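PDB 4B7O: iron-regulated outer membrane protein, which probably takes up iron, in siderophore-bound form, across the outer membrane as a TonB-dependent transporter. Local coordinates for residues G601-R615 with A633-R646. Residues are numbered along the deposited sequence; the frame is centred on the assembly and turned at random.
Unlike the reference sequence in segment 633-646: A638 (reference Thr).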
# COMPACT_ATOMS: atom_id res chain seq x y z
N GLY A 601 -16.49 30.03 -1.96
CA GLY A 601 -17.33 30.23 -3.15
C GLY A 601 -16.91 29.58 -4.47
O GLY A 601 -16.90 30.22 -5.55
N GLY A 602 -16.52 28.32 -4.41
CA GLY A 602 -16.08 27.66 -5.64
C GLY A 602 -14.57 27.61 -5.82
O GLY A 602 -14.09 26.78 -6.57
N LEU A 603 -13.83 28.50 -5.18
CA LEU A 603 -12.37 28.40 -5.23
C LEU A 603 -11.89 27.47 -4.13
O LEU A 603 -12.38 27.56 -3.00
CB LEU A 603 -11.71 29.75 -5.04
CG LEU A 603 -10.18 29.68 -4.93
CD1 LEU A 603 -9.57 29.29 -6.28
CD2 LEU A 603 -9.68 31.03 -4.49
N THR A 604 -10.92 26.60 -4.45
CA THR A 604 -10.30 25.70 -3.48
C THR A 604 -8.80 25.78 -3.68
O THR A 604 -8.34 25.62 -4.79
CB THR A 604 -10.77 24.25 -3.74
OG1 THR A 604 -12.19 24.20 -3.65
CG2 THR A 604 -10.20 23.31 -2.71
N ALA A 605 -8.03 26.05 -2.64
CA ALA A 605 -6.57 26.10 -2.74
C ALA A 605 -5.97 25.20 -1.64
O ALA A 605 -6.38 25.32 -0.47
CB ALA A 605 -6.04 27.52 -2.57
N LYS A 606 -5.00 24.35 -1.98
CA LYS A 606 -4.38 23.49 -0.98
C LYS A 606 -2.89 23.55 -1.10
O LYS A 606 -2.42 23.80 -2.15
CB LYS A 606 -4.81 22.04 -1.15
CG LYS A 606 -6.32 21.88 -1.25
CD LYS A 606 -6.73 20.42 -1.21
CE LYS A 606 -8.03 20.22 -1.98
NZ LYS A 606 -8.69 18.93 -1.70
N VAL A 607 -2.18 23.28 -0.02
CA VAL A 607 -0.74 23.21 -0.04
C VAL A 607 -0.28 22.14 0.90
O VAL A 607 -0.92 21.94 1.95
CB VAL A 607 -0.04 24.51 0.43
CG1 VAL A 607 0.13 25.43 -0.76
CG2 VAL A 607 -0.83 25.22 1.53
N GLY A 608 0.82 21.45 0.55
CA GLY A 608 1.36 20.49 1.47
C GLY A 608 2.83 20.39 1.31
O GLY A 608 3.35 20.75 0.27
N VAL A 609 3.49 19.86 2.33
CA VAL A 609 4.89 19.66 2.34
C VAL A 609 5.24 18.55 3.31
O VAL A 609 4.60 18.35 4.37
CB VAL A 609 5.67 20.98 2.68
CG1 VAL A 609 5.20 21.61 3.99
CG2 VAL A 609 7.19 20.74 2.72
N SER A 610 6.25 17.78 2.95
CA SER A 610 6.60 16.63 3.72
C SER A 610 8.05 16.35 3.54
O SER A 610 8.60 16.58 2.46
CB SER A 610 5.83 15.44 3.19
OG SER A 610 5.94 14.40 4.12
N HIS A 611 8.67 15.82 4.58
CA HIS A 611 10.10 15.63 4.57
C HIS A 611 10.34 14.68 5.69
O HIS A 611 9.82 14.87 6.80
CB HIS A 611 10.86 16.97 4.81
CG HIS A 611 12.30 16.97 4.34
ND1 HIS A 611 12.84 15.95 3.61
CD2 HIS A 611 13.31 17.93 4.47
CE1 HIS A 611 14.12 16.23 3.32
NE2 HIS A 611 14.42 17.44 3.84
N SER A 612 11.12 13.64 5.42
CA SER A 612 11.39 12.61 6.36
C SER A 612 12.86 12.17 6.19
O SER A 612 13.53 12.64 5.28
CB SER A 612 10.38 11.47 6.20
OG SER A 612 10.56 10.76 4.99
N LYS A 613 13.38 11.37 7.13
CA LYS A 613 14.80 11.01 7.14
C LYS A 613 15.05 9.57 7.59
O LYS A 613 15.61 9.36 8.63
CB LYS A 613 15.53 11.96 8.06
CG LYS A 613 17.00 12.09 7.80
CD LYS A 613 17.66 12.55 9.09
CE LYS A 613 18.76 13.57 8.85
NZ LYS A 613 20.02 12.83 8.66
N PRO A 614 14.63 8.57 6.79
CA PRO A 614 14.69 7.18 7.18
C PRO A 614 16.10 6.66 7.11
O PRO A 614 16.76 6.84 6.11
CB PRO A 614 13.82 6.48 6.17
CG PRO A 614 13.92 7.33 4.97
CD PRO A 614 14.05 8.73 5.46
N ARG A 615 16.59 6.13 8.22
CA ARG A 615 18.00 5.78 8.37
C ARG A 615 18.08 4.39 8.96
O ARG A 615 17.44 4.11 9.96
CB ARG A 615 18.71 6.79 9.25
CG ARG A 615 19.08 8.02 8.46
CD ARG A 615 19.62 7.68 7.07
NE ARG A 615 20.04 8.92 6.42
CZ ARG A 615 19.23 9.73 5.71
NH1 ARG A 615 17.97 9.42 5.51
NH2 ARG A 615 19.70 10.86 5.18
N ALA A 633 13.12 4.72 0.94
CA ALA A 633 14.03 5.61 0.23
C ALA A 633 14.09 6.93 0.98
O ALA A 633 13.09 7.35 1.62
CB ALA A 633 13.50 5.87 -1.18
N GLN A 634 15.26 7.59 0.91
CA GLN A 634 15.36 9.04 1.21
C GLN A 634 14.78 9.96 0.10
O GLN A 634 15.48 10.31 -0.87
CB GLN A 634 16.83 9.43 1.44
CG GLN A 634 17.03 10.92 1.84
CD GLN A 634 16.30 11.27 3.14
OE1 GLN A 634 15.16 11.82 3.13
NE2 GLN A 634 16.92 10.92 4.26
N VAL A 635 13.50 10.31 0.23
CA VAL A 635 12.77 11.13 -0.73
C VAL A 635 13.16 12.59 -0.42
O VAL A 635 13.55 12.93 0.72
CB VAL A 635 11.25 10.85 -0.63
CG1 VAL A 635 10.45 11.58 -1.72
CG2 VAL A 635 10.98 9.36 -0.83
N GLY A 636 13.13 13.44 -1.44
CA GLY A 636 13.50 14.84 -1.26
C GLY A 636 12.26 15.49 -0.72
O GLY A 636 11.18 14.92 -0.73
N ARG A 637 12.40 16.68 -0.18
CA ARG A 637 11.23 17.33 0.40
C ARG A 637 10.16 17.45 -0.67
O ARG A 637 10.43 17.94 -1.77
CB ARG A 637 11.62 18.72 0.88
CG ARG A 637 10.57 19.39 1.75
CD ARG A 637 11.24 20.35 2.68
NE ARG A 637 11.49 21.58 1.98
CZ ARG A 637 12.39 22.47 2.35
NH1 ARG A 637 13.15 22.26 3.41
NH2 ARG A 637 12.54 23.56 1.64
N ALA A 638 8.92 17.08 -0.35
CA ALA A 638 7.92 17.06 -1.34
C ALA A 638 6.90 18.14 -1.09
O ALA A 638 6.42 18.25 0.03
CB ALA A 638 7.26 15.66 -1.39
N TRP A 639 6.56 18.91 -2.13
CA TRP A 639 5.59 19.99 -2.05
C TRP A 639 4.49 19.68 -2.99
O TRP A 639 4.76 19.25 -4.09
CB TRP A 639 6.17 21.32 -2.51
CG TRP A 639 7.37 21.78 -1.73
CD1 TRP A 639 8.66 21.35 -1.86
CD2 TRP A 639 7.42 22.78 -0.64
NE1 TRP A 639 9.49 21.98 -0.98
CE2 TRP A 639 8.81 22.86 -0.23
CE3 TRP A 639 6.47 23.56 0.01
CZ2 TRP A 639 9.24 23.70 0.80
CZ3 TRP A 639 6.90 24.42 1.05
CH2 TRP A 639 8.25 24.49 1.43
N THR A 640 3.25 19.95 -2.60
CA THR A 640 2.12 19.73 -3.46
C THR A 640 1.31 20.98 -3.33
O THR A 640 1.41 21.65 -2.31
CB THR A 640 1.29 18.46 -3.07
OG1 THR A 640 1.16 18.34 -1.65
CG2 THR A 640 2.01 17.20 -3.47
N ALA A 641 0.50 21.31 -4.34
CA ALA A 641 -0.42 22.45 -4.21
C ALA A 641 -1.45 22.28 -5.28
O ALA A 641 -1.17 21.69 -6.32
CB ALA A 641 0.30 23.78 -4.44
N SER A 642 -2.64 22.83 -5.07
CA SER A 642 -3.55 22.94 -6.19
C SER A 642 -4.41 24.14 -6.03
O SER A 642 -4.63 24.63 -4.92
CB SER A 642 -4.46 21.69 -6.37
OG SER A 642 -5.12 21.35 -5.17
N LEU A 643 -4.96 24.58 -7.15
CA LEU A 643 -5.89 25.67 -7.13
C LEU A 643 -6.95 25.29 -8.06
O LEU A 643 -6.66 24.88 -9.17
CB LEU A 643 -5.17 26.91 -7.64
CG LEU A 643 -5.99 28.18 -7.65
CD1 LEU A 643 -6.51 28.41 -6.23
CD2 LEU A 643 -5.07 29.33 -8.10
N ALA A 644 -8.20 25.35 -7.63
CA ALA A 644 -9.27 24.95 -8.52
C ALA A 644 -10.48 25.85 -8.38
O ALA A 644 -10.79 26.29 -7.29
CB ALA A 644 -9.69 23.52 -8.22
N TYR A 645 -11.19 26.06 -9.47
CA TYR A 645 -12.36 26.91 -9.46
C TYR A 645 -13.53 26.23 -10.11
O TYR A 645 -13.44 25.71 -11.23
CB TYR A 645 -12.10 28.25 -10.16
CG TYR A 645 -13.27 29.14 -9.91
CD1 TYR A 645 -13.39 29.82 -8.69
CD2 TYR A 645 -14.30 29.22 -10.83
CE1 TYR A 645 -14.48 30.61 -8.42
CE2 TYR A 645 -15.41 30.01 -10.58
CZ TYR A 645 -15.49 30.70 -9.38
OH TYR A 645 -16.59 31.46 -9.12
N ARG A 646 -14.66 26.26 -9.42
CA ARG A 646 -15.88 25.65 -9.94
C ARG A 646 -16.98 26.67 -10.32
O ARG A 646 -17.47 27.41 -9.49
CB ARG A 646 -16.40 24.61 -8.96
CG ARG A 646 -17.57 23.88 -9.55
CD ARG A 646 -17.78 22.58 -8.85
NE ARG A 646 -17.94 21.60 -9.89
CZ ARG A 646 -17.28 20.46 -9.98
NH1 ARG A 646 -16.39 20.10 -9.08
NH2 ARG A 646 -17.53 19.70 -11.01
O HOH W 1 12.48 10.06 2.78
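V609 packs against one face of the W639 indole: its CG2 lies 3.8 Å from the centroid of the W639 six-membered ring, almost on the ring normal, a CH-pi contact. W639 gets there with CG beside its backbone N (chi1 -59°), which lays the ring across V609, its partner in an antiparallel non-hydrogen-bonded pair, while NE1 hydrogen-bonds Q662 OE1 on the next strand. The anti chi1 of R637 (-168°) carries its CG to the same V609 CG2, at 3.8 Å. R637 CB sits over the centre of the H611 imidazole, 4.0 Å from the ring centroid; H611 ND1 is buried with no partner. Further along this face, A605 CB touches L643 CD1 (3.8 Å) and V607 CG1 meets A641 CB (4.0 Å). The face of T604, K606, S610, T640 and S642 is more polar: S642 OG hydrogen-bonds the carboxylate OE2 of E91 and T640 OG1 its backbone O. Beyond the strand pairing, one water links S612 OG to A633 O and V635 N. Nine backbone hydrogen bonds join residues 602-610 to 638-646. This is antiparallel pairing of neighbouring strands in a TonB-dependent transporter barrel, the apolar face outward and the more polar face toward the plug.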